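Local atomic coordinates of putative dehydrogenase (Pseudomonas fluorescens, PDB entry 6UUG), a protein that oxidises methanesulfinate as the monooxygenase of a two-component, flavin-dependent system in bacterial sulfur assimilation. Residues P75-G80 and Q124-F129; L111-V116 and W137-A142; G170-Q175 and Q215-S220. One frame throughout, in Å; residues are numbered along the deposited sequence.

Interaction 1. Residues P75-G80 and Q124-F129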
ATOM      1  N   PRO A  75     -14.414 -41.992  -2.818  1.00 32.07           N
ATOM      2  CA  PRO A  75     -15.846 -42.231  -2.569  1.00 31.93           C
ATOM      3  C   PRO A  75     -16.065 -43.460  -1.696  1.00 33.18           C
ATOM      4  O   PRO A  75     -15.215 -44.347  -1.602  1.00 33.78           O
ATOM      5  CB  PRO A  75     -16.428 -42.428  -3.975  1.00 36.79           C
ATOM      6  CG  PRO A  75     -15.481 -41.631  -4.878  1.00 35.93           C
ATOM      7  CD  PRO A  75     -14.114 -41.898  -4.258  1.00 30.56           C
ATOM      8  N   THR A  76     -17.219 -43.488  -1.020  1.00 33.51           N
ATOM      9  CA  THR A  76     -17.482 -44.581  -0.088  1.00 35.84           C
ATOM     10  C   THR A  76     -17.614 -45.912  -0.816  1.00 36.00           C
ATOM     11  O   THR A  76     -17.328 -46.965  -0.234  1.00 41.18           O
ATOM     12  CB  THR A  76     -18.744 -44.304   0.743  1.00 33.41           C
ATOM     13  OG1 THR A  76     -19.872 -44.128  -0.118  1.00 34.07           O
ATOM     14  CG2 THR A  76     -18.560 -43.051   1.604  1.00 34.72           C
ATOM     15  N   ARG A  77     -18.019 -45.892  -2.087  1.00 33.62           N
ATOM     16  CA  ARG A  77     -18.147 -47.149  -2.820  1.00 39.45           C
ATOM     17  C   ARG A  77     -16.813 -47.841  -3.067  1.00 46.78           C
ATOM     18  O   ARG A  77     -16.810 -49.005  -3.480  1.00 44.66           O
ATOM     19  CB  ARG A  77     -18.851 -46.925  -4.149  1.00 45.91           C
ATOM     20  CG  ARG A  77     -18.123 -46.028  -5.095  1.00 48.05           C
ATOM     21  CD  ARG A  77     -18.875 -45.970  -6.405  1.00 49.32           C
ATOM     22  NE  ARG A  77     -18.828 -47.260  -7.080  1.00 50.55           N
ATOM     23  CZ  ARG A  77     -19.237 -47.465  -8.326  1.00 58.69           C
ATOM     24  NH1 ARG A  77     -19.733 -46.461  -9.035  1.00 63.09           N
ATOM     25  NH2 ARG A  77     -19.152 -48.677  -8.862  1.00 62.64           N
ATOM     26  N   TYR A  78     -15.689 -47.166  -2.840  1.00 39.84           N
ATOM     27  CA  TYR A  78     -14.383 -47.807  -2.927  1.00 34.80           C
ATOM     28  C   TYR A  78     -13.724 -47.954  -1.568  1.00 38.46           C
ATOM     29  O   TYR A  78     -12.546 -48.317  -1.492  1.00 41.99           O
ATOM     30  CB  TYR A  78     -13.475 -47.030  -3.888  1.00 39.47           C
ATOM     31  CG  TYR A  78     -14.120 -46.765  -5.226  1.00 39.42           C
ATOM     32  CD1 TYR A  78     -14.342 -47.799  -6.132  1.00 39.98           C
ATOM     33  CD2 TYR A  78     -14.550 -45.486  -5.574  1.00 34.40           C
ATOM     34  CE1 TYR A  78     -14.942 -47.552  -7.351  1.00 42.32           C
ATOM     35  CE2 TYR A  78     -15.146 -45.236  -6.784  1.00 38.98           C
ATOM     36  CZ  TYR A  78     -15.349 -46.274  -7.668  1.00 41.05           C
ATOM     37  OH  TYR A  78     -15.940 -46.021  -8.878  1.00 46.00           O
ATOM     38  N   GLY A  79     -14.449 -47.674  -0.493  1.00 34.92           N
ATOM     39  CA  GLY A  79     -13.915 -47.805   0.842  1.00 32.18           C
ATOM     40  C   GLY A  79     -13.470 -46.510   1.484  1.00 35.36           C
ATOM     41  O   GLY A  79     -12.974 -46.544   2.616  1.00 36.72           O
ATOM     42  N   GLY A  80     -13.646 -45.374   0.809  1.00 36.87           N
ATOM     43  CA  GLY A  80     -13.217 -44.091   1.325  1.00 31.51           C
ATOM     44  C   GLY A  80     -14.309 -43.391   2.111  1.00 36.88           C
ATOM     45  O   GLY A  80     -15.359 -43.961   2.420  1.00 35.35           O
ATOM     46  N   GLN A 124      -8.076 -48.656 -14.014  1.00 39.73           N
ATOM     47  CA  GLN A 124      -6.839 -48.258 -13.361  1.00 38.15           C
ATOM     48  C   GLN A 124      -7.093 -47.591 -12.014  1.00 39.70           C
ATOM     49  O   GLN A 124      -6.564 -48.034 -10.991  1.00 37.12           O
ATOM     50  CB  GLN A 124      -6.047 -47.320 -14.275  1.00 40.25           C
ATOM     51  CG  GLN A 124      -5.672 -47.940 -15.595  1.00 41.61           C
ATOM     52  CD  GLN A 124      -5.063 -46.936 -16.539  1.00 38.41           C
ATOM     53  OE1 GLN A 124      -5.767 -46.277 -17.303  1.00 43.18           O
ATOM     54  NE2 GLN A 124      -3.746 -46.807 -16.486  1.00 41.91           N
ATOM     55  N   TRP A 125      -7.912 -46.536 -11.984  1.00 38.34           N
ATOM     56  CA  TRP A 125      -8.004 -45.766 -10.748  1.00 39.05           C
ATOM     57  C   TRP A 125      -8.926 -46.408  -9.714  1.00 35.95           C
ATOM     58  O   TRP A 125      -8.710 -46.221  -8.512  1.00 36.29           O
ATOM     59  CB  TRP A 125      -8.418 -44.317 -11.040  1.00 38.06           C
ATOM     60  CG  TRP A 125      -9.755 -44.091 -11.713  1.00 35.77           C
ATOM     61  CD1 TRP A 125      -9.968 -43.821 -13.029  1.00 37.97           C
ATOM     62  CD2 TRP A 125     -11.043 -44.049 -11.083  1.00 37.38           C
ATOM     63  NE1 TRP A 125     -11.310 -43.625 -13.264  1.00 36.03           N
ATOM     64  CE2 TRP A 125     -11.991 -43.770 -12.087  1.00 38.41           C
ATOM     65  CE3 TRP A 125     -11.487 -44.224  -9.767  1.00 37.30           C
ATOM     66  CZ2 TRP A 125     -13.358 -43.667 -11.822  1.00 39.41           C
ATOM     67  CZ3 TRP A 125     -12.842 -44.118  -9.503  1.00 37.59           C
ATOM     68  CH2 TRP A 125     -13.762 -43.840 -10.526  1.00 38.59           C
ATOM     69  N   GLN A 126      -9.921 -47.200 -10.135  1.00 38.77           N
ATOM     70  CA  GLN A 126     -10.778 -47.843  -9.138  1.00 39.24           C
ATOM     71  C   GLN A 126      -9.997 -48.807  -8.253  1.00 40.61           C
ATOM     72  O   GLN A 126     -10.116 -48.704  -7.018  1.00 40.39           O
ATOM     73  CB  GLN A 126     -11.980 -48.516  -9.819  1.00 37.13           C
ATOM     74  CG  GLN A 126     -12.984 -47.533 -10.421  1.00 38.73           C
ATOM     75  CD  GLN A 126     -14.221 -48.210 -10.988  1.00 47.84           C
ATOM     76  OE1 GLN A 126     -15.319 -47.651 -10.960  1.00 49.65           O
ATOM     77  NE2 GLN A 126     -14.048 -49.417 -11.513  1.00 46.70           N
ATOM     78  N   PRO A 127      -9.167 -49.721  -8.779  1.00 38.69           N
ATOM     79  CA  PRO A 127      -8.314 -50.517  -7.877  1.00 41.63           C
ATOM     80  C   PRO A 127      -7.365 -49.671  -7.045  1.00 39.96           C
ATOM     81  O   PRO A 127      -7.131 -49.977  -5.870  1.00 38.94           O
ATOM     82  CB  PRO A 127      -7.547 -51.439  -8.838  1.00 44.85           C
ATOM     83  CG  PRO A 127      -8.367 -51.490 -10.064  1.00 44.35           C
ATOM     84  CD  PRO A 127      -9.011 -50.143 -10.184  1.00 41.77           C
ATOM     85  N   TRP A 128      -6.797 -48.614  -7.624  1.00 37.87           N
ATOM     86  CA  TRP A 128      -5.907 -47.757  -6.844  1.00 39.20           C
ATOM     87  C   TRP A 128      -6.643 -47.115  -5.674  1.00 35.30           C
ATOM     88  O   TRP A 128      -6.090 -47.019  -4.570  1.00 37.07           O
ATOM     89  CB  TRP A 128      -5.276 -46.694  -7.744  1.00 39.02           C
ATOM     90  CG  TRP A 128      -4.118 -47.221  -8.545  1.00 42.15           C
ATOM     91  CD1 TRP A 128      -3.239 -48.203  -8.170  1.00 43.46           C
ATOM     92  CD2 TRP A 128      -3.711 -46.795  -9.850  1.00 38.89           C
ATOM     93  NE1 TRP A 128      -2.309 -48.408  -9.165  1.00 41.34           N
ATOM     94  CE2 TRP A 128      -2.584 -47.561 -10.208  1.00 39.67           C
ATOM     95  CE3 TRP A 128      -4.198 -45.842 -10.754  1.00 38.32           C
ATOM     96  CZ2 TRP A 128      -1.938 -47.407 -11.431  1.00 38.23           C
ATOM     97  CZ3 TRP A 128      -3.556 -45.687 -11.963  1.00 40.39           C
ATOM     98  CH2 TRP A 128      -2.434 -46.464 -12.294  1.00 40.43           C
ATOM     99  N   PHE A 129      -7.884 -46.669  -5.898  1.00 37.45           N
ATOM    100  CA  PHE A 129      -8.694 -46.104  -4.815  1.00 36.75           C
ATOM    101  C   PHE A 129      -8.996 -47.152  -3.748  1.00 35.52           C
ATOM    102  O   PHE A 129      -8.879 -46.889  -2.547  1.00 35.74           O
ATOM    103  CB  PHE A 129     -10.004 -45.538  -5.366  1.00 38.39           C
ATOM    104  CG  PHE A 129      -9.905 -44.130  -5.900  1.00 35.52           C
ATOM    105  CD1 PHE A 129      -8.680 -43.578  -6.227  1.00 34.15           C
ATOM    106  CD2 PHE A 129     -11.050 -43.360  -6.062  1.00 35.20           C
ATOM    107  CE1 PHE A 129      -8.595 -42.266  -6.718  1.00 34.43           C
ATOM    108  CE2 PHE A 129     -10.986 -42.058  -6.548  1.00 36.92           C
ATOM    109  CZ  PHE A 129      -9.747 -41.506  -6.873  1.00 34.46           C
TER

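Interaction 2. Residues L111-V116 and W137-A142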
ATOM      1  N   LEU A 111      -4.344 -34.621  -4.189  1.00 28.99           N
ATOM      2  CA  LEU A 111      -4.133 -34.215  -5.578  1.00 30.74           C
ATOM      3  C   LEU A 111      -3.626 -35.377  -6.433  1.00 32.44           C
ATOM      4  O   LEU A 111      -4.016 -35.508  -7.600  1.00 30.67           O
ATOM      5  CB  LEU A 111      -3.153 -33.037  -5.646  1.00 29.84           C
ATOM      6  CG  LEU A 111      -2.764 -32.563  -7.050  1.00 32.05           C
ATOM      7  CD1 LEU A 111      -3.944 -31.961  -7.778  1.00 27.60           C
ATOM      8  CD2 LEU A 111      -1.627 -31.529  -6.962  1.00 33.84           C
ATOM      9  N   MET A 112      -2.748 -36.222  -5.880  1.00 33.19           N
ATOM     10  CA  MET A 112      -2.279 -37.383  -6.644  1.00 31.16           C
ATOM     11  C   MET A 112      -3.427 -38.343  -6.939  1.00 30.48           C
ATOM     12  O   MET A 112      -3.532 -38.875  -8.051  1.00 31.88           O
ATOM     13  CB  MET A 112      -1.169 -38.118  -5.891  1.00 31.14           C
ATOM     14  CG  MET A 112       0.088 -37.291  -5.603  1.00 31.66           C
ATOM     15  SD  MET A 112       0.743 -36.392  -7.025  1.00 38.55           S
ATOM     16  CE  MET A 112       0.517 -34.686  -6.500  1.00 36.23           C
ATOM     17  N   LEU A 113      -4.311 -38.558  -5.960  1.00 31.74           N
ATOM     18  CA  LEU A 113      -5.492 -39.381  -6.208  1.00 32.57           C
ATOM     19  C   LEU A 113      -6.387 -38.755  -7.271  1.00 33.86           C
ATOM     20  O   LEU A 113      -6.917 -39.456  -8.139  1.00 32.49           O
ATOM     21  CB  LEU A 113      -6.258 -39.589  -4.903  1.00 33.81           C
ATOM     22  CG  LEU A 113      -5.592 -40.471  -3.852  1.00 32.02           C
ATOM     23  CD1 LEU A 113      -6.470 -40.502  -2.610  1.00 33.46           C
ATOM     24  CD2 LEU A 113      -5.414 -41.889  -4.423  1.00 36.19           C
ATOM     25  N   ALA A 114      -6.555 -37.430  -7.232  1.00 32.45           N
ATOM     26  CA  ALA A 114      -7.331 -36.758  -8.268  1.00 31.56           C
ATOM     27  C   ALA A 114      -6.705 -36.944  -9.639  1.00 32.70           C
ATOM     28  O   ALA A 114      -7.422 -37.028 -10.644  1.00 33.58           O
ATOM     29  CB  ALA A 114      -7.455 -35.263  -7.962  1.00 31.80           C
ATOM     30  N   THR A 115      -5.373 -37.004  -9.688  1.00 32.28           N
ATOM     31  CA  THR A 115      -4.653 -37.155 -10.948  1.00 32.73           C
ATOM     32  C   THR A 115      -4.983 -38.485 -11.625  1.00 34.34           C
ATOM     33  O   THR A 115      -5.281 -38.519 -12.824  1.00 35.20           O
ATOM     34  CB  THR A 115      -3.148 -37.042 -10.698  1.00 33.58           C
ATOM     35  OG1 THR A 115      -2.853 -35.766 -10.111  1.00 34.29           O
ATOM     36  CG2 THR A 115      -2.385 -37.153 -12.003  1.00 37.14           C
ATOM     37  N   VAL A 116      -4.909 -39.598 -10.885  1.00 36.40           N
ATOM     38  CA  VAL A 116      -5.268 -40.873 -11.505  1.00 37.83           C
ATOM     39  C   VAL A 116      -6.758 -40.898 -11.832  1.00 34.82           C
ATOM     40  O   VAL A 116      -7.172 -41.434 -12.871  1.00 34.34           O
ATOM     41  CB  VAL A 116      -4.837 -42.077 -10.628  1.00 34.16           C
ATOM     42  CG1 VAL A 116      -3.336 -42.111 -10.455  1.00 34.72           C
ATOM     43  CG2 VAL A 116      -5.527 -42.098  -9.280  1.00 37.09           C
ATOM     44  N   TRP A 137      -2.442 -46.161   1.926  1.00 37.87           N
ATOM     45  CA  TRP A 137      -1.293 -45.749   1.126  1.00 36.97           C
ATOM     46  C   TRP A 137      -1.173 -44.227   1.105  1.00 40.37           C
ATOM     47  O   TRP A 137      -2.162 -43.524   0.881  1.00 39.40           O
ATOM     48  CB  TRP A 137      -1.440 -46.241  -0.309  1.00 40.67           C
ATOM     49  CG  TRP A 137      -1.242 -47.706  -0.539  1.00 42.27           C
ATOM     50  CD1 TRP A 137      -0.844 -48.653   0.367  1.00 43.91           C
ATOM     51  CD2 TRP A 137      -1.438 -48.388  -1.776  1.00 41.79           C
ATOM     52  NE1 TRP A 137      -0.780 -49.890  -0.245  1.00 43.00           N
ATOM     53  CE2 TRP A 137      -1.142 -49.750  -1.560  1.00 44.03           C
ATOM     54  CE3 TRP A 137      -1.838 -47.977  -3.054  1.00 41.08           C
ATOM     55  CZ2 TRP A 137      -1.235 -50.699  -2.575  1.00 47.70           C
ATOM     56  CZ3 TRP A 137      -1.928 -48.926  -4.062  1.00 49.78           C
ATOM     57  CH2 TRP A 137      -1.626 -50.268  -3.814  1.00 48.09           C
ATOM     58  N   PHE A 138       0.047 -43.729   1.305  1.00 35.86           N
ATOM     59  CA  PHE A 138       0.368 -42.305   1.214  1.00 36.07           C
ATOM     60  C   PHE A 138       0.958 -42.060  -0.174  1.00 36.69           C
ATOM     61  O   PHE A 138       1.959 -42.683  -0.542  1.00 39.01           O
ATOM     62  CB  PHE A 138       1.360 -41.917   2.320  1.00 36.98           C
ATOM     63  CG  PHE A 138       1.135 -40.539   2.937  1.00 36.75           C
ATOM     64  CD1 PHE A 138       0.986 -39.412   2.143  1.00 37.76           C
ATOM     65  CD2 PHE A 138       1.094 -40.387   4.313  1.00 41.30           C
ATOM     66  CE1 PHE A 138       0.796 -38.147   2.718  1.00 38.91           C
ATOM     67  CE2 PHE A 138       0.898 -39.138   4.906  1.00 41.70           C
ATOM     68  CZ  PHE A 138       0.751 -38.011   4.104  1.00 37.15           C
ATOM     69  N   TRP A 139       0.327 -41.182  -0.954  1.00 34.70           N
ATOM     70  CA  TRP A 139       0.757 -40.890  -2.322  1.00 32.94           C
ATOM     71  C   TRP A 139       1.628 -39.637  -2.347  1.00 37.28           C
ATOM     72  O   TRP A 139       1.268 -38.621  -1.747  1.00 37.27           O
ATOM     73  CB  TRP A 139      -0.450 -40.677  -3.241  1.00 29.59           C
ATOM     74  CG  TRP A 139      -1.190 -41.939  -3.603  1.00 31.51           C
ATOM     75  CD1 TRP A 139      -1.860 -42.764  -2.748  1.00 35.54           C
ATOM     76  CD2 TRP A 139      -1.350 -42.496  -4.915  1.00 32.09           C
ATOM     77  NE1 TRP A 139      -2.427 -43.807  -3.448  1.00 34.51           N
ATOM     78  CE2 TRP A 139      -2.121 -43.668  -4.777  1.00 37.11           C
ATOM     79  CE3 TRP A 139      -0.900 -42.128  -6.192  1.00 35.09           C
ATOM     80  CZ2 TRP A 139      -2.466 -44.468  -5.866  1.00 37.49           C
ATOM     81  CZ3 TRP A 139      -1.244 -42.922  -7.277  1.00 35.27           C
ATOM     82  CH2 TRP A 139      -2.016 -44.083  -7.106  1.00 39.48           C
ATOM     83  N   GLY A 140       2.753 -39.706  -3.066  1.00 36.16           N
ATOM     84  CA  GLY A 140       3.690 -38.607  -3.156  1.00 40.02           C
ATOM     85  C   GLY A 140       3.821 -38.089  -4.583  1.00 33.46           C
ATOM     86  O   GLY A 140       3.288 -38.666  -5.537  1.00 38.15           O
ATOM     87  N   ASN A 141       4.539 -36.975  -4.714  1.00 37.91           N
ATOM     88  CA  ASN A 141       4.633 -36.244  -5.971  1.00 36.78           C
ATOM     89  C   ASN A 141       6.022 -36.389  -6.572  1.00 43.45           C
ATOM     90  O   ASN A 141       7.027 -36.199  -5.880  1.00 46.54           O
ATOM     91  CB  ASN A 141       4.339 -34.758  -5.773  1.00 39.85           C
ATOM     92  CG  ASN A 141       4.610 -33.949  -7.025  1.00 46.31           C
ATOM     93  OD1 ASN A 141       3.978 -34.158  -8.054  1.00 38.39           O
ATOM     94  ND2 ASN A 141       5.563 -33.021  -6.946  1.00 51.31           N
ATOM     95  N   ALA A 142       6.067 -36.707  -7.864  1.00 41.33           N
ATOM     96  CA  ALA A 142       7.284 -36.673  -8.665  1.00 48.33           C
ATOM     97  C   ALA A 142       6.970 -36.134 -10.050  1.00 48.01           C
ATOM     98  O   ALA A 142       7.584 -36.542 -11.042  1.00 48.83           O
ATOM     99  CB  ALA A 142       7.932 -38.057  -8.765  1.00 45.08           C
TER

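Interaction 3. Residues G170-Q175 and Q215-S220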
ATOM      1  N   GLY A 170       7.016 -34.703  -0.825  1.00 59.89           N
ATOM      2  CA  GLY A 170       6.477 -35.845  -0.111  1.00 56.18           C
ATOM      3  C   GLY A 170       6.704 -37.189  -0.769  1.00 57.69           C
ATOM      4  O   GLY A 170       5.894 -38.104  -0.582  1.00 56.57           O
ATOM      5  N   ALA A 171       7.785 -37.343  -1.539  1.00 52.99           N
ATOM      6  CA  ALA A 171       8.066 -38.654  -2.113  1.00 51.63           C
ATOM      7  C   ALA A 171       8.588 -39.621  -1.057  1.00 49.16           C
ATOM      8  O   ALA A 171       8.318 -40.829  -1.127  1.00 49.19           O
ATOM      9  CB  ALA A 171       9.056 -38.525  -3.275  1.00 53.40           C
ATOM     10  N   SER A 172       9.317 -39.115  -0.068  1.00 47.29           N
ATOM     11  CA  SER A 172       9.828 -39.961   0.999  1.00 49.58           C
ATOM     12  C   SER A 172       8.685 -40.465   1.872  1.00 50.17           C
ATOM     13  O   SER A 172       7.674 -39.783   2.063  1.00 48.33           O
ATOM     14  CB  SER A 172      10.831 -39.191   1.854  1.00 51.37           C
ATOM     15  OG  SER A 172      11.782 -38.552   1.026  1.00 58.38           O
ATOM     16  N   ASP A 173       8.858 -41.677   2.402  1.00 41.85           N
ATOM     17  CA  ASP A 173       7.844 -42.316   3.239  1.00 40.62           C
ATOM     18  C   ASP A 173       6.497 -42.394   2.520  1.00 39.74           C
ATOM     19  O   ASP A 173       5.437 -42.263   3.132  1.00 40.03           O
ATOM     20  CB  ASP A 173       7.712 -41.594   4.582  1.00 41.51           C
ATOM     21  CG  ASP A 173       6.786 -42.305   5.546  1.00 46.52           C
ATOM     22  OD1 ASP A 173       6.969 -43.529   5.756  1.00 44.49           O
ATOM     23  OD2 ASP A 173       5.876 -41.636   6.092  1.00 42.36           O
ATOM     24  N   SER A 174       6.519 -42.590   1.212  1.00 39.64           N
ATOM     25  CA  SER A 174       5.286 -42.739   0.454  1.00 39.98           C
ATOM     26  C   SER A 174       5.184 -44.157  -0.087  1.00 44.56           C
ATOM     27  O   SER A 174       6.177 -44.884  -0.189  1.00 43.23           O
ATOM     28  CB  SER A 174       5.197 -41.723  -0.693  1.00 41.19           C
ATOM     29  OG  SER A 174       6.062 -42.051  -1.770  1.00 45.11           O
ATOM     30  N   GLN A 175       3.954 -44.549  -0.408  1.00 38.65           N
ATOM     31  CA  GLN A 175       3.688 -45.853  -1.001  1.00 37.63           C
ATOM     32  C   GLN A 175       3.561 -45.797  -2.513  1.00 44.72           C
ATOM     33  O   GLN A 175       3.969 -46.742  -3.203  1.00 42.08           O
ATOM     34  CB  GLN A 175       2.409 -46.454  -0.399  1.00 40.12           C
ATOM     35  CG  GLN A 175       2.586 -47.069   0.991  1.00 43.03           C
ATOM     36  CD  GLN A 175       3.052 -46.076   2.034  1.00 42.41           C
ATOM     37  OE1 GLN A 175       2.328 -45.142   2.395  1.00 41.04           O
ATOM     38  NE2 GLN A 175       4.272 -46.275   2.538  1.00 44.06           N
ATOM     39  N   GLN A 215       9.289 -29.610   5.983  1.00 45.09           N
ATOM     40  CA  GLN A 215       9.016 -31.028   6.199  1.00 43.24           C
ATOM     41  C   GLN A 215       8.146 -31.609   5.086  1.00 43.01           C
ATOM     42  O   GLN A 215       7.424 -32.584   5.306  1.00 44.20           O
ATOM     43  CB  GLN A 215       8.375 -31.263   7.568  1.00 41.41           C
ATOM     44  CG  GLN A 215       9.333 -31.006   8.744  1.00 42.85           C
ATOM     45  CD  GLN A 215       8.852 -31.612  10.056  1.00 43.56           C
ATOM     46  OE1 GLN A 215       7.727 -31.361  10.501  1.00 45.27           O
ATOM     47  NE2 GLN A 215       9.703 -32.432  10.678  1.00 44.29           N
ATOM     48  N   THR A 216       8.226 -31.041   3.880  1.00 45.78           N
ATOM     49  CA  THR A 216       7.517 -31.563   2.714  1.00 45.00           C
ATOM     50  C   THR A 216       8.365 -32.502   1.856  1.00 47.81           C
ATOM     51  O   THR A 216       7.857 -33.020   0.855  1.00 51.23           O
ATOM     52  CB  THR A 216       7.002 -30.410   1.839  1.00 46.16           C
ATOM     53  OG1 THR A 216       8.106 -29.591   1.414  1.00 46.36           O
ATOM     54  CG2 THR A 216       6.007 -29.561   2.616  1.00 35.85           C
ATOM     55  N   ASP A 217       9.637 -32.726   2.207  1.00 45.76           N
ATOM     56  CA  ASP A 217      10.507 -33.658   1.477  1.00 50.88           C
ATOM     57  C   ASP A 217      10.599 -33.316  -0.010  1.00 55.35           C
ATOM     58  O   ASP A 217      10.681 -34.207  -0.857  1.00 52.38           O
ATOM     59  CB  ASP A 217      10.038 -35.112   1.649  1.00 50.26           C
ATOM     60  CG  ASP A 217      10.024 -35.564   3.098  1.00 55.20           C
ATOM     61  OD1 ASP A 217      11.018 -35.308   3.815  1.00 56.36           O
ATOM     62  OD2 ASP A 217       9.014 -36.179   3.520  1.00 58.67           O
ATOM     63  N   SER A 218      10.596 -32.024  -0.345  1.00 56.22           N
ATOM     64  CA  SER A 218      10.517 -31.630  -1.753  1.00 58.73           C
ATOM     65  C   SER A 218      11.880 -31.688  -2.442  1.00 63.47           C
ATOM     66  O   SER A 218      12.169 -30.865  -3.319  1.00 64.47           O
ATOM     67  CB  SER A 218       9.917 -30.222  -1.897  1.00 58.51           C
ATOM     68  OG  SER A 218       8.554 -30.171  -1.497  1.00 55.63           O
ATOM     69  N   GLY A 219      12.712 -32.662  -2.069  1.00 62.21           N
ATOM     70  CA  GLY A 219      14.054 -32.786  -2.607  1.00 59.70           C
ATOM     71  C   GLY A 219      14.143 -33.424  -3.979  1.00 61.65           C
ATOM     72  O   GLY A 219      13.270 -33.216  -4.825  1.00 66.16           O
ATOM     73  N   SER A 220      15.191 -34.215  -4.206  1.00 59.88           N
ATOM     74  CA  SER A 220      15.514 -34.757  -5.518  1.00 61.41           C
ATOM     75  C   SER A 220      15.262 -36.257  -5.577  1.00 57.74           C
ATOM     76  O   SER A 220      15.160 -36.940  -4.554  1.00 58.17           O
ATOM     77  CB  SER A 220      16.980 -34.482  -5.881  1.00 61.57           C
ATOM     78  OG  SER A 220      17.162 -33.155  -6.336  1.00 72.68           O
TER

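Interaction 1. Residues P75-G80 and Q124-F129
The carbonyl O of P75, a proline whose ring rests against F129, takes backbone bonds from Y78 N and G80 N (both 3.1 Å). This fixes the short 3-10 turn that presents Y78 to helix 122-135. Across the contact, Y78 OH gives its proton to Q126 OE1 at 2.7 Å, the donor lying 29° out of the carbonyl plane. The extended Q126 chain, its CG beside the backbone N, also lays CG 3.6 Å from Y78 CE1. W125 turns the edge of its six-membered ring toward one face of Y78 in an offset edge-to-face pair, planes at 78°; CZ3 of W125 comes within 3.7 Å of Y78 CE2. Over the other face of the tyrosine lies R77 CG of its own turn. At the base of the side chain, Y78 CB meets F129 CB at 4.1 Å, and P75 CD approaches F129 CD2 at 3.8 Å; F129 in turn touches L113 of helix 100-119. One directional bond at the phenol end and apolar contacts at the ring and at CB together fix how Y78 is turned, so the loop is joined to the helix mainly through this one side chain.

Interaction 2. Residues L111-V116 and W137-A142
W139 presses its indole against three side chains of helix 100-119, and each meets a different part of it. The tryptophan's CG stands beside the backbone N (chi1 -74°), which carries the indole toward the helix. L113 CD2 sits over the face of the five-membered ring, 3.8 Å from its centroid and 17° off the normal, a CH-pi contact in which the leucine crosses the indole at about a right angle. V116 CG1 meets the six-membered ring at W139 CZ3 (3.9 Å). M112 lies close to the strand backbone, with its CB 3.8 Å from W139 CB. Beyond CB the methionine bends at chi2 (-49°) and again at chi3: CG passes 3.5 Å from G140 O, SD follows the strand, and CE ends 3.8 Å from N141 OD1. The methionine thus lies along three successive strand residues. No hydrogen bond crosses between the segments; several polar groups have partners outside the two segments. W139 NE1 bonds to T132 OG1 of helix 122-135, which helps to hold the indole in its rotation, W139 N bonds to H109 ND1, and N141 OD1 accepts from L143 N. M112 and V116 also touch I178 on the neighbouring strand 176-183. Segment 111-116 of helix 100-119 and strand 139-142 cross at 78°, their axes 8.3 Å apart, and the whole contact is buried. It is alpha/beta packing of a helix across an edge strand, joining the N-terminal helical domain to the beta domain as in the acyl-CoA dehydrogenase fold.

Interaction 3. Residues G170-Q175 and Q215-S220
G170 and T216 make the one polar bond between these two loops: G170 N points to T216 O at 2.5 Å, but with an N-H...O angle of 129° it is weak, and so short a distance leaves its detail doubtful. The other contacts are van der Waals ones. S172 CB lies 3.9 Å from D217 OD2, and S172 OG is equally far from D217 CB, so the serine lies against the aspartate without bonding to it. D217 CG stands beside its own backbone N (chi1 -60°), which swings the carboxylate to S172 while OD1 accepts from T56 OG1. Placing an alanine here would probably leave T56 OG1 without this acceptor and open a gap beside S172. Bonds inside the first loop shape it: A171 to S174 form a type II beta turn, whose closing backbone bond is weak, and S174 OG reaches A171 O at 2.6 Å. At the turn's corner D173 makes salt bridges to K58, R61 and R65, tying the loop to helix 58-67. The arrangement is loop-on-loop packing of the connections that lead into strands 176-183 and 221-228 of the beta domain found in acyl-CoA dehydrogenase-like proteins.

Interactions 1 and 2 alternate along the chain and touch, their centres about 13 Å apart: helix 100-119 packs with V116 and L113 against W125, W128 and F129 of helix 122-135, which is followed in the chain by strand 139-142. Interaction 3 comes later in sequence, its centre about 12 Å from that of interaction 2, and joins it where F138 O meets Q175 N at 2.7 Å, a probable hydrogen bond just ahead of the parallel pairing of strands 139-142 and 176-183. Interactions 1 and 3 do not touch; their centres are about 24 Å apart. In succession the three connect the N-terminal helical domain with the beta domain, as in the acyl-CoA dehydrogenase fold.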